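Local coordinates for formate-dependent phosphoribosylglycinamide formyltransferase (Mycobacterium tuberculosis H37Rv, PDB 6KHR), which belongs to the ATP-grasp superfamily of enzymes and is built as an assembly of two copies of the chain, at residues 257-262 with 314-319; 346-351 with 389-394; 377-382 with 403-408. All blocks are in the same frame, centred on the assembly; numbering follows the deposited sequence.

Contact 1: residues 257-262 with 314-319; sequences LESWQP and AWVTVR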
ATOM      1  N   LEU A 257     -18.665   7.356   2.894  1.00 56.57           N
ATOM      2  CA  LEU A 257     -17.896   8.582   2.939  1.00 50.08           C
ATOM      3  C   LEU A 257     -17.144   8.748   1.619  1.00 49.49           C
ATOM      4  O   LEU A 257     -16.619   7.777   1.067  1.00 53.69           O
ATOM      5  CB  LEU A 257     -16.950   8.571   4.137  1.00 47.20           C
ATOM      6  CG  LEU A 257     -15.882   9.669   4.175  1.00 55.83           C
ATOM      7  CD1 LEU A 257     -16.472  11.046   4.416  1.00 58.47           C
ATOM      8  CD2 LEU A 257     -14.812   9.343   5.215  1.00 56.91           C
ATOM      9  N   GLU A 258     -17.170   9.967   1.082  1.00 39.13           N
ATOM     10  CA  GLU A 258     -16.419  10.339  -0.113  1.00 36.83           C
ATOM     11  C   GLU A 258     -15.286  11.280   0.275  1.00 37.26           C
ATOM     12  O   GLU A 258     -15.472  12.186   1.078  1.00 38.75           O
ATOM     13  CB  GLU A 258     -17.310  11.013  -1.162  1.00 30.10           C
ATOM     14  CG  GLU A 258     -16.562  11.383  -2.452  1.00 40.39           C
ATOM     15  CD  GLU A 258     -17.382  12.228  -3.449  1.00 50.59           C
ATOM     16  OE1 GLU A 258     -18.491  12.690  -3.105  1.00 53.23           O
ATOM     17  OE2 GLU A 258     -16.908  12.438  -4.590  1.00 45.61           O
ATOM     18  N   SER A 259     -14.105  11.049  -0.278  1.00 33.94           N
ATOM     19  CA  SER A 259     -12.991  11.961  -0.087  1.00 27.46           C
ATOM     20  C   SER A 259     -12.275  12.125  -1.418  1.00 35.03           C
ATOM     21  O   SER A 259     -12.513  11.376  -2.374  1.00 26.04           O
ATOM     22  CB  SER A 259     -12.020  11.466   0.999  1.00 30.41           C
ATOM     23  OG  SER A 259     -11.285  10.334   0.565  1.00 31.26           O
ATOM     24  N   TRP A 260     -11.375  13.105  -1.467  1.00 25.31           N
ATOM     25  CA  TRP A 260     -10.659  13.443  -2.688  1.00 30.88           C
ATOM     26  C   TRP A 260      -9.508  14.378  -2.310  1.00 31.85           C
ATOM     27  O   TRP A 260      -9.567  15.072  -1.289  1.00 24.74           O
ATOM     28  CB  TRP A 260     -11.606  14.081  -3.744  1.00 25.57           C
ATOM     29  CG  TRP A 260     -12.298  15.361  -3.268  1.00 31.69           C
ATOM     30  CD1 TRP A 260     -11.804  16.640  -3.351  1.00 31.94           C
ATOM     31  CD2 TRP A 260     -13.582  15.475  -2.615  1.00 36.83           C
ATOM     32  NE1 TRP A 260     -12.698  17.537  -2.807  1.00 38.99           N
ATOM     33  CE2 TRP A 260     -13.792  16.858  -2.340  1.00 45.11           C
ATOM     34  CE3 TRP A 260     -14.568  14.555  -2.224  1.00 33.25           C
ATOM     35  CZ2 TRP A 260     -14.951  17.338  -1.699  1.00 25.68           C
ATOM     36  CZ3 TRP A 260     -15.739  15.042  -1.581  1.00 38.79           C
ATOM     37  CH2 TRP A 260     -15.911  16.418  -1.340  1.00 37.63           C
ATOM     38  N   GLN A 261      -8.470  14.387  -3.153  1.00 27.62           N
ATOM     39  CA  GLN A 261      -7.199  15.056  -2.887  1.00 24.80           C
ATOM     40  C   GLN A 261      -6.574  15.409  -4.228  1.00 33.97           C
ATOM     41  O   GLN A 261      -6.469  14.528  -5.090  1.00 37.41           O
ATOM     42  CB  GLN A 261      -6.243  14.163  -2.096  1.00 29.20           C
ATOM     43  CG  GLN A 261      -5.009  14.859  -1.614  1.00 38.69           C
ATOM     44  CD  GLN A 261      -3.975  13.899  -1.023  1.00 47.96           C
ATOM     45  OE1 GLN A 261      -3.699  12.834  -1.585  1.00 54.73           O
ATOM     46  NE2 GLN A 261      -3.399  14.278   0.118  1.00 33.63           N
ATOM     47  N   PRO A 262      -6.153  16.659  -4.440  1.00 39.88           N
ATOM     48  CA  PRO A 262      -6.243  17.772  -3.501  1.00 38.29           C
ATOM     49  C   PRO A 262      -7.543  18.568  -3.600  1.00 33.91           C
ATOM     50  O   PRO A 262      -8.105  18.680  -4.677  1.00 37.35           O
ATOM     51  CB  PRO A 262      -5.058  18.652  -3.912  1.00 27.32           C
ATOM     52  CG  PRO A 262      -4.911  18.430  -5.400  1.00 27.37           C
ATOM     53  CD  PRO A 262      -5.517  17.067  -5.706  1.00 43.57           C
ATOM     54  N   ALA A 314      -8.468   9.717   4.957  1.00 31.65           N
ATOM     55  CA  ALA A 314      -7.088   9.525   4.519  1.00 40.06           C
ATOM     56  C   ALA A 314      -6.936   8.396   3.494  1.00 44.77           C
ATOM     57  O   ALA A 314      -5.902   8.343   2.817  1.00 34.21           O
ATOM     58  CB  ALA A 314      -6.196   9.245   5.733  1.00 41.07           C
ATOM     59  N   TRP A 315      -7.932   7.499   3.371  1.00 38.52           N
ATOM     60  CA  TRP A 315      -7.822   6.339   2.483  1.00 36.56           C
ATOM     61  C   TRP A 315      -7.450   6.712   1.054  1.00 42.55           C
ATOM     62  O   TRP A 315      -6.820   5.914   0.354  1.00 39.24           O
ATOM     63  CB  TRP A 315      -9.138   5.557   2.451  1.00 36.41           C
ATOM     64  CG  TRP A 315      -9.233   4.542   3.517  1.00 36.40           C
ATOM     65  CD1 TRP A 315     -10.001   4.604   4.637  1.00 29.26           C
ATOM     66  CD2 TRP A 315      -8.517   3.300   3.583  1.00 39.16           C
ATOM     67  NE1 TRP A 315      -9.816   3.478   5.390  1.00 34.70           N
ATOM     68  CE2 TRP A 315      -8.907   2.663   4.772  1.00 34.39           C
ATOM     69  CE3 TRP A 315      -7.601   2.661   2.741  1.00 46.77           C
ATOM     70  CZ2 TRP A 315      -8.408   1.425   5.148  1.00 34.23           C
ATOM     71  CZ3 TRP A 315      -7.116   1.423   3.107  1.00 47.83           C
ATOM     72  CH2 TRP A 315      -7.523   0.816   4.304  1.00 42.84           C
ATOM     73  N   VAL A 316      -7.843   7.902   0.592  1.00 39.51           N
ATOM     74  CA  VAL A 316      -7.482   8.310  -0.767  1.00 36.76           C
ATOM     75  C   VAL A 316      -5.974   8.278  -0.963  1.00 32.70           C
ATOM     76  O   VAL A 316      -5.497   8.007  -2.074  1.00 36.33           O
ATOM     77  CB  VAL A 316      -8.064   9.710  -1.089  1.00 35.11           C
ATOM     78  CG1 VAL A 316      -7.514  10.768  -0.139  1.00 39.50           C
ATOM     79  CG2 VAL A 316      -7.759  10.110  -2.501  1.00 34.69           C
ATOM     80  N   THR A 317      -5.198   8.515   0.109  1.00 37.15           N
ATOM     81  CA  THR A 317      -3.747   8.630  -0.021  1.00 43.71           C
ATOM     82  C   THR A 317      -3.109   7.327  -0.487  1.00 44.88           C
ATOM     83  O   THR A 317      -2.049   7.378  -1.128  1.00 37.52           O
ATOM     84  CB  THR A 317      -3.093   9.110   1.294  1.00 35.60           C
ATOM     85  OG1 THR A 317      -3.400   8.214   2.372  1.00 39.10           O
ATOM     86  CG2 THR A 317      -3.555  10.534   1.654  1.00 25.08           C
ATOM     87  N   VAL A 318      -3.769   6.180  -0.249  1.00 45.89           N
ATOM     88  CA  VAL A 318      -3.219   4.887  -0.668  1.00 41.29           C
ATOM     89  C   VAL A 318      -2.855   4.915  -2.146  1.00 41.20           C
ATOM     90  O   VAL A 318      -1.898   4.256  -2.569  1.00 42.11           O
ATOM     91  CB  VAL A 318      -4.209   3.741  -0.331  1.00 31.97           C
ATOM     92  CG1 VAL A 318      -3.809   2.458  -1.010  1.00 28.30           C
ATOM     93  CG2 VAL A 318      -4.288   3.518   1.177  1.00 27.41           C
ATOM     94  N   ARG A 319      -3.571   5.718  -2.945  1.00 36.01           N
ATOM     95  CA  ARG A 319      -3.272   5.849  -4.366  1.00 36.63           C
ATOM     96  C   ARG A 319      -2.894   7.250  -4.817  1.00 37.72           C
ATOM     97  O   ARG A 319      -2.327   7.383  -5.906  1.00 43.35           O
ATOM     98  CB  ARG A 319      -4.464   5.387  -5.225  1.00 37.04           C
ATOM     99  CG  ARG A 319      -4.685   3.892  -5.254  1.00 26.62           C
ATOM    100  CD  ARG A 319      -3.499   3.221  -5.919  1.00 31.68           C
ATOM    101  NE  ARG A 319      -3.536   1.778  -5.751  1.00 52.03           N
ATOM    102  CZ  ARG A 319      -2.468   0.996  -5.849  1.00 69.79           C
ATOM    103  NH1 ARG A 319      -1.284   1.532  -6.118  1.00 75.43           N
ATOM    104  NH2 ARG A 319      -2.581  -0.318  -5.681  1.00 70.98           N
TER
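Ala-314 opens the second segment with its carbonyl pointing forward along the chain to Thr-317. Its O accepts both the backbone N of Thr-317, at 2.8 Å, and the hydroxyl of the same residue, with Thr-317 OG1 2.5 Å from Ala-314 O and close to the carbonyl plane. Trp-315 swings its indole away from strand 256-261. Val-316 then makes most of the contact. Its CG1 sits between the backbone N and the carbonyl carbon (chi1 61°), which sets it over the strand between two side chains: CG1 is 3.9 Å from Ser-259 OG and 4.1 Å from Gln-261 CB. The Ser-259 hydroxyl also lies alongside the beta-carbon, OG to Val-316 CB 3.7 Å, yet the polar partner of that OG is the carbonyl of Ser-313, just ahead of the segment. Thr-317 adds its methyl. With CG2 anti to the carbonyl carbon, the methyl meets the amide end of Gln-261, 4.0 Å from Gln-261 OE1, where the two side chains cross obliquely. Gln-261 gets there by an extended chain with CG anti to the backbone N (chi1 -171°). Its OE1 is bonded to Ser-320 and its NE2 to Gln-321 and the carbonyl of Ala-245, so a buried amide is held at both ends while only carbon faces it from Thr-317. Val-318 turns to Phe-326 of helix 325-334, and Arg-319 forms salt bridges with Asp-381 of its own chain and with Glu-327 of the second subunit. Both segments belong to the ATP-grasp domain, and the short helix lies on the Ser-259 and Gln-261 face of the large antiparallel sheet, between strand 256-261 and helix 325-334; Trp-260 faces the other way, making a cation-pi contact with Arg-403 of helix 399-413.

Contact 2: residues 346-351 with 389-394; sequences GAARVI and LGVALA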
ATOM      1  N   GLY A 346      -6.959  12.179  -6.828  1.00 28.22           N
ATOM      2  CA  GLY A 346      -7.642  10.928  -6.570  1.00 26.05           C
ATOM      3  C   GLY A 346      -8.912  11.142  -5.779  1.00 30.82           C
ATOM      4  O   GLY A 346      -9.173  12.232  -5.281  1.00 38.27           O
ATOM      5  N   ALA A 347      -9.709  10.081  -5.673  1.00 26.14           N
ATOM      6  CA  ALA A 347     -10.881  10.107  -4.807  1.00 32.53           C
ATOM      7  C   ALA A 347     -11.098   8.731  -4.218  1.00 32.01           C
ATOM      8  O   ALA A 347     -10.613   7.723  -4.734  1.00 26.44           O
ATOM      9  CB  ALA A 347     -12.157  10.546  -5.543  1.00 28.74           C
ATOM     10  N   ALA A 348     -11.848   8.694  -3.130  1.00 28.51           N
ATOM     11  CA  ALA A 348     -12.123   7.427  -2.485  1.00 29.11           C
ATOM     12  C   ALA A 348     -13.548   7.422  -1.965  1.00 32.91           C
ATOM     13  O   ALA A 348     -14.159   8.462  -1.713  1.00 31.72           O
ATOM     14  CB  ALA A 348     -11.140   7.148  -1.340  1.00 26.25           C
ATOM     15  N   ARG A 349     -14.063   6.223  -1.784  1.00 38.24           N
ATOM     16  CA  ARG A 349     -15.384   6.045  -1.218  1.00 41.54           C
ATOM     17  C   ARG A 349     -15.282   4.900  -0.234  1.00 37.21           C
ATOM     18  O   ARG A 349     -14.954   3.776  -0.628  1.00 44.35           O
ATOM     19  CB  ARG A 349     -16.417   5.767  -2.309  1.00 44.78           C
ATOM     20  CG  ARG A 349     -17.051   7.041  -2.804  1.00 46.45           C
ATOM     21  CD  ARG A 349     -17.923   6.846  -4.004  1.00 47.11           C
ATOM     22  NE  ARG A 349     -18.265   8.141  -4.575  1.00 53.65           N
ATOM     23  CZ  ARG A 349     -19.444   8.732  -4.430  1.00 49.25           C
ATOM     24  NH1 ARG A 349     -20.401   8.115  -3.755  1.00 41.71           N
ATOM     25  NH2 ARG A 349     -19.666   9.918  -4.982  1.00 64.64           N
ATOM     26  N   VAL A 350     -15.501   5.193   1.043  1.00 37.82           N
ATOM     27  CA  VAL A 350     -15.497   4.164   2.069  1.00 51.06           C
ATOM     28  C   VAL A 350     -16.930   3.699   2.260  1.00 54.44           C
ATOM     29  O   VAL A 350     -17.785   4.477   2.693  1.00 52.71           O
ATOM     30  CB  VAL A 350     -14.886   4.667   3.384  1.00 55.98           C
ATOM     31  CG1 VAL A 350     -14.919   3.558   4.432  1.00 50.56           C
ATOM     32  CG2 VAL A 350     -13.448   5.140   3.165  1.00 48.54           C
ATOM     33  N   ILE A 351     -17.186   2.433   1.922  1.00 59.65           N
ATOM     34  CA  ILE A 351     -18.470   1.770   2.089  1.00 59.69           C
ATOM     35  C   ILE A 351     -18.522   1.108   3.459  1.00 77.14           C
ATOM     36  O   ILE A 351     -17.521   0.557   3.923  1.00 68.78           O
ATOM     37  CB  ILE A 351     -18.664   0.743   0.963  1.00 59.22           C
ATOM     38  CG1 ILE A 351     -18.744   1.451  -0.398  1.00 62.79           C
ATOM     39  CG2 ILE A 351     -19.886  -0.111   1.198  1.00 58.65           C
ATOM     40  CD1 ILE A 351     -17.655   1.041  -1.384  1.00 60.06           C
ATOM     41  N   LEU A 389     -17.193  -3.799   4.697  1.00140.82           N
ATOM     42  CA  LEU A 389     -16.078  -2.859   4.651  1.00125.15           C
ATOM     43  C   LEU A 389     -15.354  -3.000   3.318  1.00106.54           C
ATOM     44  O   LEU A 389     -14.911  -4.095   2.951  1.00111.47           O
ATOM     45  CB  LEU A 389     -15.109  -3.078   5.818  1.00120.15           C
ATOM     46  CG  LEU A 389     -14.450  -1.791   6.348  1.00115.88           C
ATOM     47  CD1 LEU A 389     -13.369  -1.246   5.434  1.00101.19           C
ATOM     48  CD2 LEU A 389     -15.509  -0.719   6.581  1.00122.49           C
ATOM     49  N   GLY A 390     -15.255  -1.892   2.596  1.00 79.32           N
ATOM     50  CA  GLY A 390     -14.475  -1.838   1.382  1.00 57.14           C
ATOM     51  C   GLY A 390     -14.191  -0.399   1.032  1.00 52.31           C
ATOM     52  O   GLY A 390     -14.922   0.506   1.438  1.00 46.68           O
ATOM     53  N   VAL A 391     -13.123  -0.189   0.273  1.00 45.40           N
ATOM     54  CA  VAL A 391     -12.742   1.128  -0.211  1.00 46.18           C
ATOM     55  C   VAL A 391     -12.667   1.087  -1.728  1.00 38.76           C
ATOM     56  O   VAL A 391     -11.975   0.235  -2.302  1.00 35.26           O
ATOM     57  CB  VAL A 391     -11.399   1.592   0.384  1.00 48.51           C
ATOM     58  CG1 VAL A 391     -11.047   2.963  -0.157  1.00 50.04           C
ATOM     59  CG2 VAL A 391     -11.445   1.596   1.921  1.00 47.19           C
ATOM     60  N   ALA A 392     -13.368   2.008  -2.373  1.00 35.86           N
ATOM     61  CA  ALA A 392     -13.275   2.190  -3.816  1.00 33.09           C
ATOM     62  C   ALA A 392     -12.348   3.362  -4.095  1.00 37.76           C
ATOM     63  O   ALA A 392     -12.448   4.407  -3.441  1.00 42.40           O
ATOM     64  CB  ALA A 392     -14.651   2.451  -4.428  1.00 28.53           C
ATOM     65  N   LEU A 393     -11.430   3.182  -5.054  1.00 35.65           N
ATOM     66  CA  LEU A 393     -10.436   4.212  -5.326  1.00 31.18           C
ATOM     67  C   LEU A 393     -10.271   4.431  -6.816  1.00 33.08           C
ATOM     68  O   LEU A 393     -10.301   3.481  -7.599  1.00 30.91           O
ATOM     69  CB  LEU A 393      -9.077   3.852  -4.723  1.00 34.06           C
ATOM     70  CG  LEU A 393      -9.056   3.549  -3.225  1.00 40.95           C
ATOM     71  CD1 LEU A 393      -8.092   2.405  -2.922  1.00 26.79           C
ATOM     72  CD2 LEU A 393      -8.642   4.776  -2.481  1.00 28.83           C
ATOM     73  N   ALA A 394     -10.057   5.684  -7.195  1.00 27.17           N
ATOM     74  CA  ALA A 394      -9.685   6.033  -8.551  1.00 27.42           C
ATOM     75  C   ALA A 394      -8.706   7.195  -8.505  1.00 40.60           C
ATOM     76  O   ALA A 394      -8.722   8.002  -7.569  1.00 46.33           O
ATOM     77  CB  ALA A 394     -10.895   6.434  -9.376  1.00 29.41           C
TER
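Five backbone hydrogen bonds tie the two strands together. At the middle, Arg-349 and Ala-392 exchange a pair: Arg-349 N lies 2.9 Å from Ala-392 O, and the return bond from Ala-392 N to Arg-349 O is nearly straight, at 171°. Ala-347 and Ala-394 form the second such ring, with Ala-347 N 3.0 Å from Ala-394 O, and at the far end Ile-351 N approaches Gly-390 O almost along the C=O axis. Between these rungs the alpha-carbons add weaker CA-H...O contacts, as from Ala-348 CA to Ala-392 O at 3.2 Å. This is a regular antiparallel ladder in the large sheet, its strand directions 164° apart, with strand 256-261 bonded along the other edge of 346-351 and strand 380-384 along that of 390-395. Ala-348, Val-350, Val-391 and Leu-393 share one face, where Leu-393 brings its CD2 branch to 3.6 Å from Ala-348 CB, and the valines meet methyl to methyl, Val-350 CG2 to Val-391 CG2 at 4.3 Å. Trp-315 touches both valines. On the opposite face Ala-347, Ala-392 and Ala-394 present small side chains to helix 399-413, and Arg-349 extends beside Arg-407, with long, weak ion pairs to Glu-256 and Glu-258.

Contact 3: residues 377-382 with 403-408; sequences VPESDV and RERARE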
ATOM      1  N   VAL A 377     -13.353   0.191 -14.637  1.00 38.62           N
ATOM      2  CA  VAL A 377     -13.228   1.663 -14.595  1.00 41.96           C
ATOM      3  C   VAL A 377     -11.755   2.026 -14.623  1.00 47.03           C
ATOM      4  O   VAL A 377     -11.031   1.543 -13.814  1.00 33.61           O
ATOM      5  CB  VAL A 377     -13.867   2.171 -13.302  1.00 47.24           C
ATOM      6  CG1 VAL A 377     -13.512   3.604 -13.012  1.00 30.24           C
ATOM      7  CG2 VAL A 377     -15.353   1.959 -13.289  1.00 42.10           C
ATOM      8  N   PRO A 378     -11.301   2.882 -15.545  1.00 55.03           N
ATOM      9  CA  PRO A 378      -9.905   3.280 -15.609  1.00 46.02           C
ATOM     10  C   PRO A 378      -9.279   3.917 -14.362  1.00 52.79           C
ATOM     11  O   PRO A 378      -9.901   4.648 -13.698  1.00 46.34           O
ATOM     12  CB  PRO A 378      -9.846   4.270 -16.762  1.00 31.10           C
ATOM     13  CG  PRO A 378     -11.262   4.616 -17.046  1.00 34.96           C
ATOM     14  CD  PRO A 378     -12.091   3.439 -16.613  1.00 40.48           C
ATOM     15  N   GLU A 379      -8.039   3.522 -14.076  1.00 52.28           N
ATOM     16  CA  GLU A 379      -7.164   3.972 -12.970  1.00 33.33           C
ATOM     17  C   GLU A 379      -7.813   3.664 -11.635  1.00 35.95           C
ATOM     18  O   GLU A 379      -7.593   4.377 -10.725  1.00 38.87           O
ATOM     19  CB  GLU A 379      -6.852   5.456 -13.087  1.00 53.94           C
ATOM     20  CG  GLU A 379      -5.733   5.823 -14.024  1.00 72.53           C
ATOM     21  CD  GLU A 379      -5.358   7.293 -14.052  1.00 86.50           C
ATOM     22  OE1 GLU A 379      -4.671   7.756 -13.151  1.00 85.44           O
ATOM     23  OE2 GLU A 379      -5.731   7.962 -14.996  1.00 89.27           O
ATOM     24  N   SER A 380      -8.514   2.566 -11.540  1.00 28.71           N
ATOM     25  CA  SER A 380      -9.243   2.250 -10.308  1.00 37.35           C
ATOM     26  C   SER A 380      -8.542   1.191  -9.467  1.00 45.91           C
ATOM     27  O   SER A 380      -7.726   0.474  -9.954  1.00 45.35           O
ATOM     28  CB  SER A 380     -10.644   1.884 -10.637  1.00 33.78           C
ATOM     29  OG  SER A 380     -10.722   0.724 -11.418  1.00 37.58           O
ATOM     30  N   ASP A 381      -8.858   1.202  -8.192  1.00 46.22           N
ATOM     31  CA  ASP A 381      -8.349   0.203  -7.244  1.00 52.08           C
ATOM     32  C   ASP A 381      -9.428  -0.061  -6.211  1.00 45.58           C
ATOM     33  O   ASP A 381     -10.351   0.674  -6.099  1.00 51.38           O
ATOM     34  CB  ASP A 381      -7.022   0.606  -6.620  1.00 69.01           C
ATOM     35  CG  ASP A 381      -6.152  -0.588  -6.285  1.00 93.22           C
ATOM     36  OD1 ASP A 381      -6.572  -1.718  -6.556  1.00 99.27           O
ATOM     37  OD2 ASP A 381      -5.071  -0.376  -5.752  1.00 97.19           O
ATOM     38  N   VAL A 382      -9.207  -1.097  -5.433  1.00 34.02           N
ATOM     39  CA  VAL A 382     -10.198  -1.506  -4.414  1.00 42.78           C
ATOM     40  C   VAL A 382      -9.470  -2.167  -3.243  1.00 44.78           C
ATOM     41  O   VAL A 382      -8.414  -2.634  -3.446  1.00 57.02           O
ATOM     42  CB  VAL A 382     -11.233  -2.408  -5.101  1.00 46.26           C
ATOM     43  CG1 VAL A 382     -11.722  -3.556  -4.274  1.00 43.36           C
ATOM     44  CG2 VAL A 382     -12.400  -1.623  -5.590  1.00 33.70           C
ATOM     45  N   ARG A 403     -13.322  11.692  -8.956  1.00 27.64           N
ATOM     46  CA  ARG A 403     -14.529  11.438  -8.171  1.00 33.22           C
ATOM     47  C   ARG A 403     -15.572  10.673  -8.975  1.00 36.38           C
ATOM     48  O   ARG A 403     -16.242   9.781  -8.437  1.00 37.82           O
ATOM     49  CB  ARG A 403     -15.112  12.746  -7.640  1.00 27.64           C
ATOM     50  CG  ARG A 403     -14.239  13.386  -6.597  1.00 31.45           C
ATOM     51  CD  ARG A 403     -14.762  14.712  -6.175  1.00 36.34           C
ATOM     52  NE  ARG A 403     -16.050  14.571  -5.505  1.00 36.47           N
ATOM     53  CZ  ARG A 403     -16.767  15.595  -5.054  1.00 36.58           C
ATOM     54  NH1 ARG A 403     -16.328  16.837  -5.199  1.00 40.09           N
ATOM     55  NH2 ARG A 403     -17.926  15.376  -4.462  1.00 32.99           N
ATOM     56  N   GLU A 404     -15.710  10.983 -10.270  1.00 32.58           N
ATOM     57  CA  GLU A 404     -16.699  10.278 -11.078  1.00 33.07           C
ATOM     58  C   GLU A 404     -16.334   8.799 -11.236  1.00 40.77           C
ATOM     59  O   GLU A 404     -17.203   7.926 -11.149  1.00 41.14           O
ATOM     60  CB  GLU A 404     -16.845  10.957 -12.432  1.00 37.82           C
ATOM     61  CG  GLU A 404     -18.137  10.597 -13.164  1.00 60.39           C
ATOM     62  CD  GLU A 404     -17.930   9.585 -14.281  1.00 97.91           C
ATOM     63  OE1 GLU A 404     -18.872   9.390 -15.086  1.00118.34           O
ATOM     64  OE2 GLU A 404     -16.832   8.986 -14.360  1.00106.59           O
ATOM     65  N   ARG A 405     -15.049   8.501 -11.433  1.00 37.19           N
ATOM     66  CA  ARG A 405     -14.611   7.111 -11.523  1.00 38.42           C
ATOM     67  C   ARG A 405     -14.836   6.368 -10.217  1.00 40.17           C
ATOM     68  O   ARG A 405     -15.222   5.188 -10.226  1.00 36.45           O
ATOM     69  CB  ARG A 405     -13.136   7.048 -11.889  1.00 34.59           C
ATOM     70  CG  ARG A 405     -12.806   7.667 -13.170  1.00 29.61           C
ATOM     71  CD  ARG A 405     -11.313   7.850 -13.324  1.00 33.95           C
ATOM     72  NE  ARG A 405     -11.020   7.926 -14.747  1.00 37.76           N
ATOM     73  CZ  ARG A 405      -9.814   8.078 -15.267  1.00 38.83           C
ATOM     74  NH1 ARG A 405      -8.762   8.158 -14.474  1.00 38.22           N
ATOM     75  NH2 ARG A 405      -9.664   8.129 -16.584  1.00 36.23           N
ATOM     76  N   ALA A 406     -14.557   7.025  -9.083  1.00 38.02           N
ATOM     77  CA  ALA A 406     -14.713   6.357  -7.796  1.00 36.79           C
ATOM     78  C   ALA A 406     -16.176   6.080  -7.512  1.00 42.06           C
ATOM     79  O   ALA A 406     -16.519   5.020  -6.978  1.00 43.10           O
ATOM     80  CB  ALA A 406     -14.085   7.178  -6.673  1.00 27.82           C
ATOM     81  N   ARG A 407     -17.060   7.000  -7.892  1.00 29.27           N
ATOM     82  CA  ARG A 407     -18.475   6.723  -7.702  1.00 29.92           C
ATOM     83  C   ARG A 407     -18.901   5.558  -8.596  1.00 44.25           C
ATOM     84  O   ARG A 407     -19.722   4.728  -8.187  1.00 39.63           O
ATOM     85  CB  ARG A 407     -19.268   8.000  -7.948  1.00 30.16           C
ATOM     86  CG  ARG A 407     -20.750   7.857  -8.079  1.00 37.74           C
ATOM     87  CD  ARG A 407     -21.242   8.734  -9.218  1.00 52.08           C
ATOM     88  NE  ARG A 407     -21.682  10.044  -8.754  1.00 59.80           N
ATOM     89  CZ  ARG A 407     -22.954  10.355  -8.509  1.00 86.55           C
ATOM     90  NH1 ARG A 407     -23.908   9.450  -8.692  1.00 93.58           N
ATOM     91  NH2 ARG A 407     -23.273  11.572  -8.084  1.00 95.43           N
ATOM     92  N   GLU A 408     -18.299   5.436  -9.788  1.00 42.16           N
ATOM     93  CA  GLU A 408     -18.580   4.292 -10.644  1.00 39.09           C
ATOM     94  C   GLU A 408     -18.079   3.002 -10.004  1.00 45.03           C
ATOM     95  O   GLU A 408     -18.842   2.044  -9.850  1.00 41.20           O
ATOM     96  CB  GLU A 408     -17.970   4.506 -12.028  1.00 55.27           C
ATOM     97  CG  GLU A 408     -18.982   4.963 -13.081  1.00 83.15           C
ATOM     98  CD  GLU A 408     -18.345   5.599 -14.321  1.00107.51           C
ATOM     99  OE1 GLU A 408     -17.134   5.924 -14.299  1.00113.45           O
ATOM    100  OE2 GLU A 408     -19.063   5.777 -15.330  1.00114.92           O
TER
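Arg-405 leaves its helix with CG anti to the carbonyl carbon (chi1 -60°) and runs extended to NE, carrying the guanidinium across the type II turn formed by Val-377 to Ser-380. In that turn Glu-379 takes the third position with positive phi, and its own CG, also anti to the carbonyl carbon, starts an extended chain that sets the carboxylate beside the arginine tip. The result is a salt bridge through one oxygen, with Arg-405 NH1 3.1 Å from Glu-379 OE2. The oxygen lies at the guanidinium edge, near its plane, whereas NH1 reaches OE2 from above the carboxylate plane; the two flat groups are turned 71° apart. NH1 also donates to the carbonyl of Thr-395, while Glu-379 OE1 is taken by the Thr-395 hydroxyl. The Pro-378 ring crosses the arginine chain at about a right angle, near NH2; the backbone O of Pro-378 lies over one guanidinium face, toward the rim, 3.6 Å from Arg-405 NE. Nearer the helix, Val-377 supplies the apolar part, with CG1 3.6 Å from Arg-405 CB and CG2 3.9 Å from Glu-408 CB. The turn itself is braced by Ser-380, whose OG donates to Val-377 O over 2.6 Å. Strand 380-384 is thereby joined at its entry to helix 399-413, at the surface. With a carboxylate at its edge, a carbonyl over its face and Thr-395 O on NH1, the guanidinium sits among oxygens that would be expected to stabilise its positive charge, while Thr-395 holds both partners of the ion pair.

All three contacts reach one large antiparallel sheet, in which strands 256-261, 346-351, 390-395 and 380-384 are successive neighbours. Contact 2 lies in the middle, its centre about 8 Å from the centres of contacts 1 and 3, which are themselves about 12 Å apart. Along the chain contact 1 closes first; the segments of contacts 2 and 3 then alternate, so the C-terminal strands and helix 399-413 are interlaced. The helix of contact 1 and that of contact 3 cover opposite faces of the sheet. Salt bridges Glu-258 to Arg-403 and Arg-319 to Asp-381 link contacts 1 and 3 directly, joining strand 256-261 to helix 399-413 and helix 317-320 to strand 380-384.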